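Local atomic coordinates of ATP-dependent protease subunit HslV (Trypanosoma brucei brucei, PDB entry 4HNZ), a protein that forms the double-ring protease core of the mitochondrial HslVU complex, hydrolysing proteins that its ATPase partner HslU unfolds and feeds in. Residues A[4-9]-A[143-148]; A[13-18]-A[148-153]. All blocks are in the same frame, centred on the assembly; numbering follows the deposited sequence.

Contact 1: A[4-9]-A[143-148]; sequences LSVRKG and YDAEKI
Val6 and Lys8 of strand 3-8 meet the first turn of helix 145-159 through Ala145 and Ile148, a sheet-to-helix layer of the sandwich fold of Ntn hydrolases. Ala145 turns its CB to the strand, 3.8 Å from Val6 O and also near Lys8 N. Val6 CG1, anti to the backbone N (chi1 -178°), touches Ala145 CB and Ile148 CG2, each at 4.3 Å. The Lys8 chain runs extended past the start of the helix and crosses the Ile148 side chain at about a right angle, Lys8 CD resting 4.0 Å from Ile148 CD1. This apolar stem carries the ammonium group to the backbone just before the helix, where Lys8 NZ donates to Tyr143 O at 2.8 Å, in the carbonyl plane; the ammonium also donates to Ile138 O, its stronger partner. One lysine thus ties the strand to two carbonyls of the segment between helices 127-137 and 145-159. A water makes the other polar bridge, donating to Lys8 O and accepting from Ala145 N, so an amide of the first helical turn is satisfied through solvent. Beyond the contact, Tyr143 and Ile148 both pack on Leu137 of helix 127-137, and Tyr143 also touches Val140 of a second subunit. Lys147 CE lies over one face of the Tyr143 ring, offset toward the rim. Asp144 is the N-cap: its carboxylate oxygen OD1 accepts from Lys147 N at 2.9 Å, the nitrogen almost in line with the CG-OD1 bond and the N-H...O angle 156°.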
loop_
_atom_site.group_PDB
_atom_site.type_symbol
_atom_site.label_atom_id
_atom_site.label_comp_id
_atom_site.label_asym_id
_atom_site.label_seq_id
_atom_site.Cartn_x
_atom_site.Cartn_y
_atom_site.Cartn_z
ATOM N N LEU A 4 22.423 -26.520 -9.832
ATOM C CA LEU A 4 23.056 -26.361 -11.125
ATOM C C LEU A 4 23.249 -27.700 -11.762
ATOM O O LEU A 4 23.711 -28.669 -11.124
ATOM C CB LEU A 4 24.390 -25.694 -10.947
ATOM C CG LEU A 4 25.258 -25.668 -12.179
ATOM C CD1 LEU A 4 24.660 -24.752 -13.219
ATOM C CD2 LEU A 4 26.674 -25.207 -11.876
ATOM N N SER A 5 22.911 -27.786 -13.035
ATOM C CA SER A 5 23.163 -28.991 -13.835
ATOM C C SER A 5 24.001 -28.608 -15.048
ATOM O O SER A 5 23.692 -27.654 -15.742
ATOM C CB SER A 5 21.838 -29.590 -14.320
ATOM O OG SER A 5 22.063 -30.721 -15.156
ATOM N N VAL A 6 25.049 -29.379 -15.322
ATOM C CA VAL A 6 25.860 -29.213 -16.511
ATOM C C VAL A 6 26.027 -30.554 -17.249
ATOM O O VAL A 6 26.404 -31.540 -16.640
ATOM C CB VAL A 6 27.277 -28.764 -16.128
ATOM C CG1 VAL A 6 28.117 -28.545 -17.352
ATOM C CG2 VAL A 6 27.215 -27.496 -15.271
ATOM N N ARG A 7 25.696 -30.567 -18.524
ATOM C CA ARG A 7 25.895 -31.698 -19.367
ATOM C C ARG A 7 27.020 -31.324 -20.319
ATOM O O ARG A 7 26.910 -30.351 -21.047
ATOM C CB ARG A 7 24.602 -32.024 -20.155
ATOM C CG ARG A 7 24.735 -33.166 -21.156
ATOM C CD ARG A 7 23.392 -33.530 -21.839
ATOM N NE ARG A 7 22.523 -34.279 -20.928
ATOM C CZ ARG A 7 21.524 -33.757 -20.208
ATOM N NH1 ARG A 7 21.212 -32.465 -20.310
ATOM N NH2 ARG A 7 20.822 -34.528 -19.352
ATOM N N LYS A 8 28.071 -32.118 -20.328
ATOM C CA LYS A 8 29.110 -31.996 -21.333
ATOM C C LYS A 8 29.653 -33.385 -21.716
ATOM O O LYS A 8 30.077 -34.155 -20.853
ATOM C CB LYS A 8 30.267 -31.117 -20.849
ATOM C CG LYS A 8 31.381 -30.920 -21.883
ATOM C CD LYS A 8 32.489 -30.051 -21.320
ATOM C CE LYS A 8 33.526 -29.628 -22.347
ATOM N NZ LYS A 8 34.326 -28.434 -21.866
ATOM N N GLY A 9 29.677 -33.665 -23.032
ATOM C CA GLY A 9 30.006 -34.992 -23.531
ATOM C C GLY A 9 28.961 -35.963 -23.013
ATOM O O GLY A 9 27.749 -35.679 -23.014
ATOM N N TYR A 143 38.185 -28.538 -19.042
ATOM C CA TYR A 143 37.096 -28.533 -18.107
ATOM C C TYR A 143 35.965 -29.527 -18.448
ATOM O O TYR A 143 35.197 -29.338 -19.401
ATOM C CB TYR A 143 36.578 -27.115 -18.098
ATOM C CG TYR A 143 37.419 -26.172 -17.288
ATOM C CD1 TYR A 143 38.601 -25.618 -17.788
ATOM C CD2 TYR A 143 37.034 -25.837 -16.018
ATOM C CE1 TYR A 143 39.368 -24.755 -17.025
ATOM C CE2 TYR A 143 37.781 -24.968 -15.244
ATOM C CZ TYR A 143 38.944 -24.445 -15.740
ATOM O OH TYR A 143 39.669 -23.614 -14.920
ATOM N N ASP A 144 35.869 -30.621 -17.707
ATOM C CA ASP A 144 34.728 -31.531 -17.894
ATOM C C ASP A 144 33.542 -31.035 -17.062
ATOM O O ASP A 144 33.664 -30.058 -16.304
ATOM C CB ASP A 144 35.095 -32.970 -17.561
ATOM C CG ASP A 144 35.424 -33.176 -16.092
ATOM O OD1 ASP A 144 35.169 -32.326 -15.207
ATOM O OD2 ASP A 144 35.890 -34.294 -15.761
ATOM N N ALA A 145 32.414 -31.728 -17.186
ATOM C CA ALA A 145 31.187 -31.295 -16.556
ATOM C C ALA A 145 31.316 -31.044 -15.068
ATOM O O ALA A 145 30.880 -30.024 -14.550
ATOM C CB ALA A 145 30.081 -32.309 -16.817
ATOM N N GLU A 146 31.915 -31.988 -14.368
ATOM C CA GLU A 146 32.010 -31.838 -12.947
ATOM C C GLU A 146 32.918 -30.664 -12.575
ATOM O O GLU A 146 32.684 -29.987 -11.579
ATOM C CB GLU A 146 32.484 -33.133 -12.293
ATOM C CG GLU A 146 32.511 -32.994 -10.777
ATOM C CD GLU A 146 32.627 -34.297 -10.026
ATOM O OE1 GLU A 146 32.579 -35.378 -10.665
ATOM O OE2 GLU A 146 32.781 -34.226 -8.786
ATOM N N LYS A 147 34.003 -30.474 -13.313
ATOM C CA LYS A 147 34.937 -29.413 -12.974
ATOM C C LYS A 147 34.240 -28.049 -13.211
ATOM O O LYS A 147 34.339 -27.157 -12.398
ATOM C CB LYS A 147 36.226 -29.567 -13.763
ATOM C CG LYS A 147 37.351 -28.737 -13.218
ATOM C CD LYS A 147 38.655 -28.884 -14.005
ATOM C CE LYS A 147 39.705 -27.900 -13.442
ATOM N NZ LYS A 147 40.983 -27.840 -14.224
ATOM N N ILE A 148 33.489 -27.947 -14.299
ATOM C CA ILE A 148 32.738 -26.750 -14.588
ATOM C C ILE A 148 31.748 -26.462 -13.474
ATOM O O ILE A 148 31.697 -25.338 -12.948
ATOM C CB ILE A 148 31.991 -26.877 -15.901
ATOM C CG1 ILE A 148 32.959 -26.894 -17.052
ATOM C CG2 ILE A 148 31.056 -25.715 -16.112
ATOM C CD1 ILE A 148 32.344 -27.385 -18.335
HETATM O O HOH W 1 32.183 -33.636 -19.237
#

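Contact 2: A[13-18]-A[148-153]; sequences VLLGDR and IARKAM
A buried, largely apolar strand-to-helix contact lays helix segment 148-153 over segment 13-18 of strand 11-22, inside the Ntn-hydrolase sandwich. The two run nearly parallel, with axes 9.2 Å apart and an angle of 22° between them, and no hydrogen bond crosses. Two strand methyls meet Ala149 CB from the same side, Val13 CG2 at 3.5 Å and Leu15 CD1 at 3.7 Å. The other Leu15 branch, CD2, touches both Ala149 CB and Met153 CG, the latter at 3.7 Å. Met153 is bent at both chi2 (-69°) and chi3 (-75°), which folds its methyl back against the strand backbone, where CE lies 3.7 Å from Asp17 N and also touches Gly16 C. Asp17 is gripped from outside the contact: OD1 pairs with Lys34 NZ and accepts from Thr2 N, while OD2 accepts from Asn164 N and Gln19 N. Its side chain is about 4 Å from that of Thr1, the probable catalytic residue, so the methionine methyl packs at the edge of the catalytic centre. Strand 167-172 flanks the contact: Val169 touches both Leu15 and Arg150, and Trp167 touches Met153. Strand 3-8 adds Leu4 against Met153, and helix 127-137 packs on Ile148 and Ala152.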
loop_
_atom_site.group_PDB
_atom_site.type_symbol
_atom_site.label_atom_id
_atom_site.label_comp_id
_atom_site.label_asym_id
_atom_site.label_seq_id
_atom_site.Cartn_x
_atom_site.Cartn_y
_atom_site.Cartn_z
ATOM N N VAL A 13 26.059 -33.638 -14.643
ATOM C CA VAL A 13 26.148 -33.552 -13.205
ATOM C C VAL A 13 25.065 -32.614 -12.710
ATOM O O VAL A 13 24.564 -31.767 -13.444
ATOM C CB VAL A 13 27.543 -33.082 -12.725
ATOM C CG1 VAL A 13 28.654 -33.985 -13.272
ATOM C CG2 VAL A 13 27.795 -31.645 -13.148
ATOM N N LEU A 14 24.675 -32.830 -11.460
ATOM C CA LEU A 14 23.679 -32.051 -10.768
ATOM C C LEU A 14 24.223 -31.773 -9.403
ATOM O O LEU A 14 24.614 -32.671 -8.684
ATOM C CB LEU A 14 22.358 -32.826 -10.681
ATOM C CG LEU A 14 21.204 -32.073 -10.025
ATOM C CD1 LEU A 14 20.746 -30.920 -10.892
ATOM C CD2 LEU A 14 19.993 -32.993 -9.760
ATOM N N LEU A 15 24.262 -30.489 -9.066
ATOM C CA LEU A 15 24.835 -30.068 -7.840
ATOM C C LEU A 15 23.843 -29.158 -7.134
ATOM O O LEU A 15 23.160 -28.372 -7.793
ATOM C CB LEU A 15 26.105 -29.257 -8.068
ATOM C CG LEU A 15 27.384 -30.059 -8.227
ATOM C CD1 LEU A 15 27.326 -30.778 -9.567
ATOM C CD2 LEU A 15 28.625 -29.163 -8.166
ATOM N N GLY A 16 23.830 -29.220 -5.813
ATOM C CA GLY A 16 23.029 -28.319 -4.992
ATOM C C GLY A 16 23.719 -27.940 -3.709
ATOM O O GLY A 16 24.460 -28.727 -3.140
ATOM N N ASP A 17 23.467 -26.740 -3.261
ATOM C CA ASP A 17 24.043 -26.323 -1.994
ATOM C C ASP A 17 23.222 -26.944 -0.845
ATOM O O ASP A 17 22.233 -27.627 -1.079
ATOM C CB ASP A 17 24.156 -24.804 -1.897
ATOM C CG ASP A 17 22.874 -24.160 -1.458
ATOM O OD1 ASP A 17 21.853 -24.309 -2.203
ATOM O OD2 ASP A 17 22.853 -23.513 -0.369
ATOM N N ARG A 18 23.588 -26.593 0.383
ATOM C CA ARG A 18 22.975 -27.207 1.535
ATOM C C ARG A 18 22.435 -26.232 2.567
ATOM O O ARG A 18 22.099 -26.653 3.705
ATOM C CB ARG A 18 23.976 -28.198 2.194
ATOM C CG ARG A 18 24.622 -29.218 1.242
ATOM C CD ARG A 18 25.687 -30.137 1.904
ATOM N NE ARG A 18 25.037 -31.423 2.101
ATOM C CZ ARG A 18 24.982 -32.154 3.202
ATOM N NH1 ARG A 18 25.651 -31.834 4.305
ATOM N NH2 ARG A 18 24.269 -33.236 3.174
ATOM N N ILE A 148 33.489 -27.947 -14.299
ATOM C CA ILE A 148 32.738 -26.750 -14.588
ATOM C C ILE A 148 31.748 -26.462 -13.474
ATOM O O ILE A 148 31.697 -25.338 -12.948
ATOM C CB ILE A 148 31.991 -26.877 -15.901
ATOM C CG1 ILE A 148 32.959 -26.894 -17.052
ATOM C CG2 ILE A 148 31.056 -25.715 -16.112
ATOM C CD1 ILE A 148 32.344 -27.385 -18.335
ATOM N N ALA A 149 30.980 -27.479 -13.093
ATOM C CA ALA A 149 29.960 -27.329 -12.077
ATOM C C ALA A 149 30.522 -26.896 -10.728
ATOM O O ALA A 149 29.958 -26.006 -10.099
ATOM C CB ALA A 149 29.144 -28.607 -11.919
ATOM N N ARG A 150 31.625 -27.473 -10.303
ATOM C CA ARG A 150 32.225 -27.115 -8.999
ATOM C C ARG A 150 32.709 -25.706 -8.957
ATOM O O ARG A 150 32.524 -24.998 -7.992
ATOM C CB ARG A 150 33.399 -28.028 -8.659
ATOM C CG ARG A 150 32.943 -29.408 -8.216
ATOM C CD ARG A 150 34.106 -30.352 -7.858
ATOM N NE ARG A 150 33.586 -31.651 -7.421
ATOM C CZ ARG A 150 32.926 -31.873 -6.270
ATOM N NH1 ARG A 150 32.499 -33.088 -5.981
ATOM N NH2 ARG A 150 32.718 -30.899 -5.389
ATOM N N LYS A 151 33.343 -25.291 -10.032
ATOM C CA LYS A 151 33.838 -23.944 -10.123
ATOM C C LYS A 151 32.650 -22.954 -10.122
ATOM O O LYS A 151 32.702 -21.910 -9.485
ATOM C CB LYS A 151 34.658 -23.827 -11.407
ATOM C CG LYS A 151 36.090 -23.356 -11.241
ATOM C CD LYS A 151 36.176 -21.844 -11.361
ATOM C CE LYS A 151 37.618 -21.360 -11.489
ATOM N NZ LYS A 151 38.100 -21.457 -12.921
ATOM N N ALA A 152 31.617 -23.273 -10.899
ATOM C CA ALA A 152 30.483 -22.413 -11.024
ATOM C C ALA A 152 29.739 -22.298 -9.707
ATOM O O ALA A 152 29.330 -21.217 -9.339
ATOM C CB ALA A 152 29.583 -22.879 -12.118
ATOM N N MET A 153 29.656 -23.381 -8.962
ATOM C CA MET A 153 29.065 -23.328 -7.632
ATOM C C MET A 153 29.859 -22.531 -6.641
ATOM O O MET A 153 29.260 -21.861 -5.779
ATOM C CB MET A 153 28.868 -24.723 -7.043
ATOM C CG MET A 153 27.859 -25.582 -7.743
ATOM S SD MET A 153 26.145 -25.039 -7.559
ATOM C CE MET A 153 25.799 -25.545 -5.873
#

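In the fold
From the N terminus, strand 3-8 leads straight into strand 11-22, its antiparallel neighbour; after the second sheet and its helices the chain returns through strand 120-123 and helix 127-137 to helix 145-159. Contact 1 closes the loop from 4-9 to 143-148 and contact 2 the one from 13-18 to 148-153; the two loops cross rather than nest. The helix's first turn meets strand 3-8 in contact 1 and its next turns strand 11-22 in contact 2, while Leu4 also reaches Ala152 and Met153; both helical segments share Ile148. Probable hydrogen bonds Leu4 O to Leu15 N and Val6 O to Val13 N join the strands, so the contacts, centred 9 Å apart, form one continuous sheet-helix interface.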